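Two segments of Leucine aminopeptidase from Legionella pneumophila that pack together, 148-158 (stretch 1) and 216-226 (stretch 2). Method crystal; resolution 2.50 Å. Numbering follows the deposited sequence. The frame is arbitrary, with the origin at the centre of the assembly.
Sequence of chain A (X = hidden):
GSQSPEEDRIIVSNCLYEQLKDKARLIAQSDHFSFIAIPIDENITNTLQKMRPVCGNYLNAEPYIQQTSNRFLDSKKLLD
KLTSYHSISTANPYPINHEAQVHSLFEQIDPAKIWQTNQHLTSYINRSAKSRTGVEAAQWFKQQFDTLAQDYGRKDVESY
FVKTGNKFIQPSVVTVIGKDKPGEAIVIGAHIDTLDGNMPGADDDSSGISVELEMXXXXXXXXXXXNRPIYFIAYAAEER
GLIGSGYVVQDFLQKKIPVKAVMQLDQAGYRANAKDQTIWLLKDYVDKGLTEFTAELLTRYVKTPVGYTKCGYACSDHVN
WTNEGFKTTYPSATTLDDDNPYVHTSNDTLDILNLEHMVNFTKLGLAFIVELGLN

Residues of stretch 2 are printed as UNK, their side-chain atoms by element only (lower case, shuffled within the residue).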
# COMPACT_ATOMS: atom_id res chain seq x y z
N LEU A 148 -19.55 9.15 -0.05
CA LEU A 148 -20.14 7.82 0.03
C LEU A 148 -20.83 7.57 1.37
O LEU A 148 -21.95 7.07 1.43
CB LEU A 148 -19.07 6.75 -0.18
CG LEU A 148 -18.70 6.38 -1.61
CD1 LEU A 148 -17.57 5.36 -1.62
CD2 LEU A 148 -19.91 5.84 -2.34
N ALA A 149 -20.17 7.96 2.46
CA ALA A 149 -20.72 7.78 3.79
C ALA A 149 -21.96 8.65 4.00
O ALA A 149 -22.87 8.26 4.72
CB ALA A 149 -19.68 8.07 4.86
N GLN A 150 -21.99 9.82 3.36
CA GLN A 150 -23.16 10.70 3.46
C GLN A 150 -24.29 10.15 2.60
O GLN A 150 -25.43 10.12 3.03
CB GLN A 150 -22.84 12.13 3.02
CG GLN A 150 -21.83 12.89 3.91
CD GLN A 150 -21.64 14.34 3.47
OE1 GLN A 150 -22.62 15.08 3.31
NE2 GLN A 150 -20.39 14.74 3.28
N ASP A 151 -23.95 9.67 1.41
CA ASP A 151 -24.92 9.08 0.50
C ASP A 151 -25.62 7.83 1.02
O ASP A 151 -26.78 7.59 0.71
CB ASP A 151 -24.24 8.73 -0.83
CG ASP A 151 -23.93 9.95 -1.66
OD1 ASP A 151 -24.18 11.08 -1.19
OD2 ASP A 151 -23.40 9.78 -2.78
N TYR A 152 -24.94 7.03 1.82
CA TYR A 152 -25.58 5.85 2.39
C TYR A 152 -25.96 6.04 3.86
O TYR A 152 -26.24 5.06 4.56
CB TYR A 152 -24.68 4.61 2.20
CG TYR A 152 -24.50 4.19 0.74
CD1 TYR A 152 -23.52 4.77 -0.07
CD2 TYR A 152 -25.32 3.23 0.18
CE1 TYR A 152 -23.37 4.38 -1.40
CE2 TYR A 152 -25.19 2.85 -1.15
CZ TYR A 152 -24.21 3.42 -1.93
OH TYR A 152 -24.08 3.02 -3.25
N GLY A 153 -25.99 7.30 4.30
CA GLY A 153 -26.38 7.67 5.65
C GLY A 153 -25.70 6.86 6.73
O GLY A 153 -26.33 6.37 7.67
N ARG A 154 -24.38 6.74 6.61
CA ARG A 154 -23.58 6.03 7.58
C ARG A 154 -22.80 7.04 8.46
O ARG A 154 -21.89 7.72 7.99
CB ARG A 154 -22.66 5.08 6.81
CG ARG A 154 -22.07 3.95 7.60
CD ARG A 154 -23.05 2.86 7.94
NE ARG A 154 -22.39 1.96 8.88
CZ ARG A 154 -21.79 0.82 8.55
NH1 ARG A 154 -21.81 0.38 7.30
NH2 ARG A 154 -21.21 0.10 9.50
N LYS A 155 -23.17 7.12 9.73
CA LYS A 155 -22.58 8.08 10.67
C LYS A 155 -21.44 7.42 11.39
O LYS A 155 -20.67 8.03 12.13
CB LYS A 155 -23.62 8.56 11.69
CG LYS A 155 -24.83 9.24 11.07
CD LYS A 155 -24.47 10.58 10.47
CE LYS A 155 -25.70 11.31 9.94
NZ LYS A 155 -26.28 10.67 8.72
N ASP A 156 -21.33 6.15 11.07
CA ASP A 156 -20.55 5.14 11.75
C ASP A 156 -19.06 5.21 11.36
O ASP A 156 -18.31 4.25 11.50
CB ASP A 156 -21.17 3.79 11.37
CG ASP A 156 -20.68 2.67 12.21
OD1 ASP A 156 -20.08 2.94 13.27
OD2 ASP A 156 -20.88 1.51 11.80
N VAL A 157 -18.64 6.38 10.87
CA VAL A 157 -17.42 6.51 10.08
C VAL A 157 -16.48 7.59 10.59
O VAL A 157 -16.81 8.35 11.51
CB VAL A 157 -17.74 6.84 8.61
CG1 VAL A 157 -18.56 5.75 8.00
CG2 VAL A 157 -18.49 8.17 8.53
N GLU A 158 -15.29 7.63 10.01
CA GLU A 158 -14.32 8.68 10.29
C GLU A 158 -13.39 8.82 9.09
O GLU A 158 -13.18 7.84 8.35
CB GLU A 158 -13.56 8.32 11.55
CG GLU A 158 -13.11 9.47 12.41
CD GLU A 158 -12.40 8.97 13.65
OE1 GLU A 158 -12.56 7.76 13.98
OE2 GLU A 158 -11.72 9.78 14.32
N UNK A 216 -14.88 -0.22 -0.46
CA UNK A 216 -15.56 0.68 0.48
C UNK A 216 -17.00 0.92 0.06
O UNK A 216 -17.91 0.93 0.89
c UNK A 216 -14.82 2.01 0.61
N UNK A 217 -17.22 1.11 -1.22
CA UNK A 217 -18.56 1.43 -1.67
C UNK A 217 -19.50 0.23 -1.59
O UNK A 217 -20.65 0.35 -1.17
n UNK A 217 -22.05 0.78 -5.31
c UNK A 217 -20.91 0.37 -5.85
n UNK A 217 -20.86 -0.83 -6.42
n UNK A 217 -19.84 1.16 -5.83
c UNK A 217 -18.51 1.91 -3.11
c UNK A 217 -19.87 2.34 -3.68
c UNK A 217 -19.81 2.48 -5.20
N UNK A 218 -19.00 -0.94 -1.97
CA UNK A 218 -19.75 -2.17 -1.74
C UNK A 218 -20.12 -2.37 -0.27
O UNK A 218 -21.29 -2.62 0.05
c UNK A 218 -18.90 -3.31 -3.78
c UNK A 218 -18.97 -3.38 -2.26
c UNK A 218 -19.64 -4.67 -1.81
N UNK A 219 -19.16 -2.20 0.62
CA UNK A 219 -19.42 -2.28 2.06
C UNK A 219 -20.50 -1.29 2.52
O UNK A 219 -21.38 -1.65 3.30
c UNK A 219 -18.45 -1.78 4.32
c UNK A 219 -18.12 -2.04 2.87
c UNK A 219 -17.16 -3.23 2.74
N UNK A 220 -20.50 -0.06 2.01
CA UNK A 220 -21.53 0.91 2.38
C UNK A 220 -22.92 0.46 1.92
O UNK A 220 -23.92 0.68 2.61
c UNK A 220 -20.48 3.45 3.90
c UNK A 220 -19.11 3.64 1.98
c UNK A 220 -18.43 4.70 4.00
c UNK A 220 -19.57 4.22 4.61
c UNK A 220 -20.25 3.13 2.59
c UNK A 220 -21.25 2.31 1.80
c UNK A 220 -18.20 4.41 2.69
N UNK A 221 -22.97 -0.15 0.74
CA UNK A 221 -24.25 -0.59 0.18
C UNK A 221 -24.65 -1.99 0.68
O UNK A 221 -25.74 -2.46 0.38
o UNK A 221 -23.16 -1.40 -1.80
c UNK A 221 -24.19 -0.56 -1.34
N UNK A 222 -23.76 -2.66 1.40
CA UNK A 222 -24.09 -3.95 2.03
C UNK A 222 -25.32 -3.94 2.97
O UNK A 222 -25.68 -2.90 3.52
c UNK A 222 -22.86 -4.44 2.83
o UNK A 222 -23.16 -5.50 3.75
N UNK A 223 -25.96 -5.10 3.11
CA UNK A 223 -27.14 -5.25 3.96
C UNK A 223 -26.77 -5.72 5.38
O UNK A 223 -27.61 -5.75 6.27
o UNK A 223 -29.13 -5.69 1.22
c UNK A 223 -29.15 -5.53 2.44
c UNK A 223 -28.15 -6.23 3.34
n UNK A 223 -30.04 -4.74 3.05
N UNK A 224 -25.52 -6.13 5.55
CA UNK A 224 -25.02 -6.52 6.86
C UNK A 224 -23.86 -5.60 7.26
O UNK A 224 -23.18 -5.00 6.43
c UNK A 224 -22.22 -8.21 6.08
c UNK A 224 -21.30 -8.54 5.12
c UNK A 224 -23.58 -8.37 5.84
c UNK A 224 -23.99 -8.87 4.61
c UNK A 224 -24.60 -7.99 6.89
c UNK A 224 -23.07 -9.21 3.65
c UNK A 224 -21.72 -9.05 3.91
N UNK A 225 -23.70 -5.45 8.56
CA UNK A 225 -22.61 -4.68 9.12
C UNK A 225 -21.45 -5.63 9.42
O UNK A 225 -21.62 -6.84 9.38
o UNK A 225 -23.11 -1.83 12.02
o UNK A 225 -24.31 -0.53 10.74
c UNK A 225 -23.96 -2.76 10.03
c UNK A 225 -23.07 -3.94 10.36
c UNK A 225 -23.79 -1.63 11.00
N UNK A 226 -20.27 -5.08 9.66
CA UNK A 226 -19.16 -5.93 10.06
C UNK A 226 -19.04 -5.85 11.57
O UNK A 226 -19.55 -4.91 12.17
c UNK A 226 -17.99 -5.91 7.93
c UNK A 226 -17.89 -5.46 9.39
c UNK A 226 -17.79 -7.41 7.77
c UNK A 226 -17.00 -5.16 7.11
O HOH W 1 -21.49 -2.64 6.33

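Position 216 carries a single side-chain carbon, directed sideways; its CB comes no closer to stretch 1 than 4.9 Å, to CD1 of Leu148. One carbon means alanine, and Ala216 is buried in the helix, where so small a group takes up little room.

Position 217 has a chain of three carbons, a nitrogen, and a carbon bearing two more nitrogens, and it touches Leu148 and Tyr152. This is a guanidinium, so the residue is Arg217. Its aliphatic part suits an apolar neighbour: CG lies 3.7 Å from CD2 of Leu148. NE and NH2 are hydrogen-bonded just outside the stretches, while NH1 is 3.7 Å from OH of Tyr152, at the guanidinium edge.

Positions 218 and 219 each show one carbon carrying two more, the beta-branched pattern of valine. Val218 points away from stretch 1 and Val219 sideways; both are buried, as apolar side chains favour.

Position 220 has one carbon followed by a six-carbon ring with no further atom, and it points toward stretch 1. The ring lies against the end of the first helix and the chain beyond it, touching Leu148, Ala149, Arg154 and Val157. A ring without a hydroxyl is phenylalanine. Phe220 suits this buried place because its flat, apolar face can lie over Ala149, whose CA stands 4.1 Å from the ring centroid in a CH-pi contact, while CG1 of Val157 meets the ring edge, 3.9 Å from CE1.

Position 221 has one carbon and one oxygen and packs on the Tyr152 ring: Ser221. Its CB lies 3.6 Å from CE2 of Tyr152, and its backbone N lies over a face of that ring. Its OG lies within reach of two helix carbonyls, 3.1 Å from O of Arg217 and 2.9 Å from O of Val218.

Position 222 is again one carbon and one oxygen, without contact to stretch 1: Ser222. Its OG donates a hydrogen bond to the backbone O of residue 224 at 2.7 Å, within the turn after the helix.

Position 223 has two carbons, the second bearing an oxygen and a nitrogen. This amide is Asn223, exposed and suited to solvent.

Position 224 is one carbon plus a six-carbon ring, Phe224. The side chain does not touch stretch 1, so this interface does not explain the ring; its backbone O serves Ser222 OG and water 1.

Position 225 has three carbons, the last carrying two oxygens, near the Arg154 guanidinium and Asp156: Glu225. A carboxylate suits a place beside a positive guanidinium; OE2 sits over one face, 3.4 Å from NH2 of Arg154, a salt bridge of charges alone.

Position 226 has four carbons forked at the second: Leu226, buried and apolar.

The contact centres on Phe220, whose CB also lies over the Tyr152 ring, 4.2 Å from the centroid. No direct hydrogen bond crosses between the stretches. Instead, water 1 accepts from NH1 of Arg154 (3.2 Å from the water O) and donates to Val219 and Phe224 carbonyls. Arg154 also binds Asp156, NH2 to OD2 at 2.7 Å, and so offsets the like charges of Asp156 OD2 and Glu225 OE1, 4.0 Å apart.

Stretch 2, residues 216-226: ARVVFSSNFEL
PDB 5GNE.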